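Local coordinates for glycoside hydrolase family 31 (Trueperella pyogenes, PDB 5I0F), which degrades cycloalternan, a cyclic glucose oligosaccharide, probably cleaving its glycosidic bonds by a retaining mechanism through a covalent glycosyl-enzyme intermediate, at residues A582-M588 / V628-L632; L621-Y625 / W720-P724. All coordinates share one frame; numbering follows the deposited sequence.

Interaction 1. Residues A582-M588 / V628-L632; sequences ATFMPIM and VREAL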
# COMPACT_ATOMS: atom_id res chain seq x y z
N ALA A 582 -14.82 13.15 4.62
CA ALA A 582 -13.83 13.36 3.57
C ALA A 582 -13.57 14.84 3.32
O ALA A 582 -12.46 15.22 2.92
CB ALA A 582 -14.27 12.66 2.27
N THR A 583 -14.58 15.68 3.58
CA THR A 583 -14.47 17.13 3.47
C THR A 583 -13.38 17.71 4.38
O THR A 583 -12.79 18.76 4.07
CB THR A 583 -15.86 17.78 3.74
OG1 THR A 583 -16.78 17.30 2.76
CG2 THR A 583 -15.85 19.29 3.67
N PHE A 584 -13.12 17.05 5.51
CA PHE A 584 -12.12 17.48 6.48
C PHE A 584 -10.91 16.53 6.54
O PHE A 584 -10.38 16.28 7.63
CB PHE A 584 -12.77 17.61 7.87
CG PHE A 584 -13.80 18.69 7.93
CD1 PHE A 584 -15.12 18.45 7.57
CD2 PHE A 584 -13.44 19.98 8.28
CE1 PHE A 584 -16.06 19.47 7.59
CE2 PHE A 584 -14.37 21.01 8.31
CZ PHE A 584 -15.68 20.75 7.96
N MET A 585 -10.48 16.04 5.38
CA MET A 585 -9.27 15.26 5.21
C MET A 585 -8.40 15.84 4.11
O MET A 585 -8.87 16.68 3.34
CB MET A 585 -9.62 13.79 4.92
CG MET A 585 -10.27 13.11 6.12
SD MET A 585 -10.93 11.45 5.79
CE MET A 585 -11.83 11.13 7.30
N PRO A 586 -7.11 15.42 4.04
CA PRO A 586 -6.19 16.13 3.11
C PRO A 586 -6.60 16.07 1.63
O PRO A 586 -6.69 17.12 1.00
CB PRO A 586 -4.84 15.45 3.37
CG PRO A 586 -4.96 14.89 4.77
CD PRO A 586 -6.39 14.45 4.89
N ILE A 587 -6.93 14.87 1.13
CA ILE A 587 -7.39 14.68 -0.24
C ILE A 587 -8.79 14.10 -0.21
O ILE A 587 -9.04 13.07 0.44
CB ILE A 587 -6.47 13.76 -1.05
CG1 ILE A 587 -5.01 14.25 -1.00
CG2 ILE A 587 -6.96 13.60 -2.48
CD1 ILE A 587 -4.77 15.60 -1.61
N MET A 588 -9.70 14.81 -0.88
CA MET A 588 -11.13 14.47 -0.92
C MET A 588 -11.46 13.92 -2.31
O MET A 588 -11.34 14.64 -3.31
CB MET A 588 -11.96 15.72 -0.62
CG MET A 588 -13.45 15.47 -0.62
SD MET A 588 -14.37 17.02 -0.51
CE MET A 588 -16.01 16.34 -0.26
N VAL A 628 -18.42 23.75 1.62
CA VAL A 628 -17.56 23.74 2.78
C VAL A 628 -16.10 23.47 2.37
O VAL A 628 -15.15 24.18 2.80
CB VAL A 628 -18.05 22.73 3.85
CG1 VAL A 628 -17.04 22.59 4.98
CG2 VAL A 628 -19.41 23.17 4.42
N ARG A 629 -15.93 22.48 1.49
CA ARG A 629 -14.60 22.14 1.01
C ARG A 629 -13.93 23.34 0.32
O ARG A 629 -12.74 23.64 0.59
CB ARG A 629 -14.65 20.95 0.07
CG ARG A 629 -13.28 20.47 -0.42
CD ARG A 629 -12.44 19.97 0.73
NE ARG A 629 -11.17 19.38 0.30
CZ ARG A 629 -10.31 18.74 1.09
NH1 ARG A 629 -10.58 18.52 2.37
NH2 ARG A 629 -9.18 18.26 0.59
N GLU A 630 -14.70 24.06 -0.50
CA GLU A 630 -14.16 25.23 -1.19
C GLU A 630 -13.75 26.30 -0.18
O GLU A 630 -12.66 26.85 -0.30
CB GLU A 630 -15.16 25.80 -2.21
CG GLU A 630 -15.40 24.87 -3.41
CD GLU A 630 -14.17 24.71 -4.28
OE1 GLU A 630 -13.88 25.65 -5.04
OE2 GLU A 630 -13.48 23.65 -4.21
N ALA A 631 -14.60 26.56 0.82
CA ALA A 631 -14.28 27.51 1.90
C ALA A 631 -13.06 27.12 2.73
O ALA A 631 -12.38 27.99 3.28
CB ALA A 631 -15.49 27.69 2.82
N LEU A 632 -12.79 25.81 2.84
CA LEU A 632 -11.61 25.31 3.53
C LEU A 632 -10.32 25.45 2.75
O LEU A 632 -9.26 25.29 3.33
CB LEU A 632 -11.75 23.82 3.88
CG LEU A 632 -12.62 23.43 5.04
CD1 LEU A 632 -12.78 21.90 5.00
CD2 LEU A 632 -12.03 23.89 6.36
O HOH W 1 -8.77 17.32 -2.16
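Arg629 reaches from helix 617-646 into the turn formed by residues 583-586 and binds three of its backbone carbonyls in the plane of the guanidinium group. NH1 donates to Met585 O at 2.7 Å, in the plane of that carbonyl and with a C=O...N angle of 159°, and to Thr583 O at 2.8 Å, which it meets from above the carbonyl plane. NH2 bonds to Pro586 O at 2.8 Å, again from above the carbonyl plane, and more weakly to Met585 O. A water accepts from both NH2 and Met588 N, and NE is taken by Phe295 O, so every nitrogen of the buried guanidinium has a partner and its rotation is fixed. The side chain leaves the helix with CG anti to the backbone N (chi1 -176°) and then bends at chi2. Met588 runs antiparallel to it: its CB lies over the centre of one guanidinium face, while SD rests against Arg629 CG at 3.6 Å. The turn joins helix 572-583 to strand 587-590, the eighth and last strand of the parallel barrel in this family 31 TIM-barrel domain; Arg629 thus ties helix 617-646 to the turn that leads into the closing strand. Beside this polar centre the packing is apolar and still close. Leu632 CD1 makes a CH-pi contact over one face of the Phe584 ring, 4.2 Å from its centroid. Val628 CG1 touches Thr583 CG2 at 3.7 Å and Phe584 CZ at 3.8 Å. The solvent side lies at Val628, which is only partly buried; Glu630, also partly exposed, forms a salt bridge with Arg633 of the same helix.

Interaction 2. Residues L621-Y625 / W720-P724; sequences LARHY and WDIIP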
# COMPACT_ATOMS: atom_id res chain seq x y z
N LEU A 621 -26.81 17.54 -0.25
CA LEU A 621 -25.74 17.32 0.74
C LEU A 621 -24.35 17.47 0.13
O LEU A 621 -23.47 18.06 0.75
CB LEU A 621 -25.87 15.95 1.41
CG LEU A 621 -25.60 15.94 2.90
CD1 LEU A 621 -26.67 16.77 3.65
CD2 LEU A 621 -25.56 14.51 3.45
N ALA A 622 -24.14 16.91 -1.05
CA ALA A 622 -22.86 17.04 -1.73
C ALA A 622 -22.57 18.50 -2.11
O ALA A 622 -21.42 18.95 -1.99
CB ALA A 622 -22.80 16.15 -2.96
N ARG A 623 -23.60 19.24 -2.54
CA ARG A 623 -23.48 20.68 -2.78
C ARG A 623 -22.99 21.39 -1.52
O ARG A 623 -22.02 22.15 -1.57
CB ARG A 623 -24.82 21.31 -3.25
CG ARG A 623 -25.04 21.33 -4.76
CD ARG A 623 -26.27 22.17 -5.16
NE ARG A 623 -27.52 21.40 -5.05
CZ ARG A 623 -27.99 20.54 -5.96
NH1 ARG A 623 -29.14 19.91 -5.74
NH2 ARG A 623 -27.36 20.31 -7.10
N HIS A 624 -23.68 21.13 -0.40
CA HIS A 624 -23.35 21.71 0.91
C HIS A 624 -21.90 21.43 1.33
O HIS A 624 -21.14 22.36 1.62
CB HIS A 624 -24.35 21.18 1.96
CG HIS A 624 -23.95 21.40 3.39
ND1 HIS A 624 -23.87 22.65 3.96
CD2 HIS A 624 -23.66 20.52 4.37
CE1 HIS A 624 -23.51 22.54 5.22
NE2 HIS A 624 -23.38 21.25 5.50
N TYR A 625 -21.51 20.17 1.35
CA TYR A 625 -20.14 19.83 1.75
C TYR A 625 -19.07 20.28 0.74
O TYR A 625 -17.95 20.61 1.16
CB TYR A 625 -20.02 18.34 2.11
CG TYR A 625 -20.65 18.04 3.46
CD1 TYR A 625 -20.13 18.61 4.65
CD2 TYR A 625 -21.76 17.22 3.57
CE1 TYR A 625 -20.68 18.33 5.90
CE2 TYR A 625 -22.33 16.95 4.81
CZ TYR A 625 -21.82 17.52 5.97
OH TYR A 625 -22.39 17.22 7.19
N TRP A 720 -27.60 15.01 9.03
CA TRP A 720 -26.64 14.66 7.97
C TRP A 720 -25.85 15.87 7.46
O TRP A 720 -24.76 15.71 6.91
CB TRP A 720 -27.36 13.97 6.82
CG TRP A 720 -27.86 12.58 7.15
CD1 TRP A 720 -27.92 11.97 8.38
CD2 TRP A 720 -28.38 11.63 6.21
NE1 TRP A 720 -28.47 10.72 8.25
CE2 TRP A 720 -28.75 10.49 6.93
CE3 TRP A 720 -28.59 11.66 4.82
CZ2 TRP A 720 -29.31 9.35 6.31
CZ3 TRP A 720 -29.14 10.52 4.20
CH2 TRP A 720 -29.48 9.39 4.96
N ASP A 721 -26.37 17.08 7.67
CA ASP A 721 -25.68 18.32 7.35
C ASP A 721 -24.64 18.77 8.38
O ASP A 721 -24.03 19.82 8.21
CB ASP A 721 -26.67 19.46 7.06
CG ASP A 721 -27.65 19.70 8.16
OD1 ASP A 721 -27.75 18.92 9.13
OD2 ASP A 721 -28.40 20.67 8.04
N ILE A 722 -24.43 17.97 9.44
CA ILE A 722 -23.39 18.23 10.46
C ILE A 722 -22.39 17.07 10.53
O ILE A 722 -22.79 15.92 10.52
CB ILE A 722 -24.04 18.34 11.87
CG1 ILE A 722 -25.13 19.43 11.89
CG2 ILE A 722 -23.01 18.55 12.98
CD1 ILE A 722 -24.62 20.84 11.71
N ILE A 723 -21.11 17.41 10.62
CA ILE A 723 -20.08 16.53 11.15
C ILE A 723 -19.44 17.33 12.30
O ILE A 723 -19.12 18.49 12.10
CB ILE A 723 -19.02 16.08 10.11
CG1 ILE A 723 -17.88 15.32 10.81
CG2 ILE A 723 -18.49 17.23 9.27
CD1 ILE A 723 -16.80 14.80 9.88
N PRO A 724 -19.28 16.73 13.50
CA PRO A 724 -18.73 17.49 14.61
C PRO A 724 -17.31 18.01 14.33
O PRO A 724 -16.39 17.24 14.02
CB PRO A 724 -18.76 16.51 15.78
CG PRO A 724 -19.86 15.56 15.44
CD PRO A 724 -19.78 15.42 13.95
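Leu621 opens the contact by laying both methyl groups against Trp720, with CD2 3.7 Å from Trp720 O and 3.9 Å from Trp720 CB. The two side chains cross at about a right angle, and the indole continues away from the helix. CD1 lies beside the following peptide, near Asp721 N. One turn further along, His624 projects with CG anti to its backbone N (chi1 165°), which carries the imidazole toward the loop. NE2 donates to Asp721 O at 3.1 Å, a moderately bent bond with an N-H...O angle of 141° and the acceptor lying 26° out of the ring plane. The Asp721 carboxylate is not in contact with the ring, so the link is to the backbone and not an ion pair. Tyr625, next in sequence, presents one face of its ring to His624, whose CD2 lies 3.7 Å above the ring plane, over its centre. The Tyr625 hydroxyl donates to Trp720 O at 2.8 Å, with that oxygen at the edge of the ring and near its plane. Consecutive carbonyls of the loop are therefore held by consecutive residues of the helix. At the side of the ring, Tyr625 CE1 meets Ile723 CG2 at 4.2 Å, while the Tyr625 side chain also touches Phe579 and Ala580 of helix 572-583. The arrangement is a domain interface, in which helix 617-646, following the last barrel strand in the chain, binds the loop between strands 712-717 and 725-728 of the C-terminal beta domain.

How the interactions relate
Both interactions draw on helix 617-646, where residues 621-625 of interaction 2 come first and residues 628-632 of interaction 1 follow after two residues; their centres lie 11 Å apart. Along the chain the segments alternate: 582-588, 621-625, 628-632, then 720-724. Interaction 1 joins the helix to the end of helix 572-583, the turn after it and the start of the last barrel strand, whereas interaction 2 joins it to the C-terminal beta domain. The two also touch, through Thr583 OG1 against Tyr625 CB and Phe584 CE1 against Ile723 CG2. The helix thus stands between barrel and C-terminal domain and packs with both, on one side of the chain's centre.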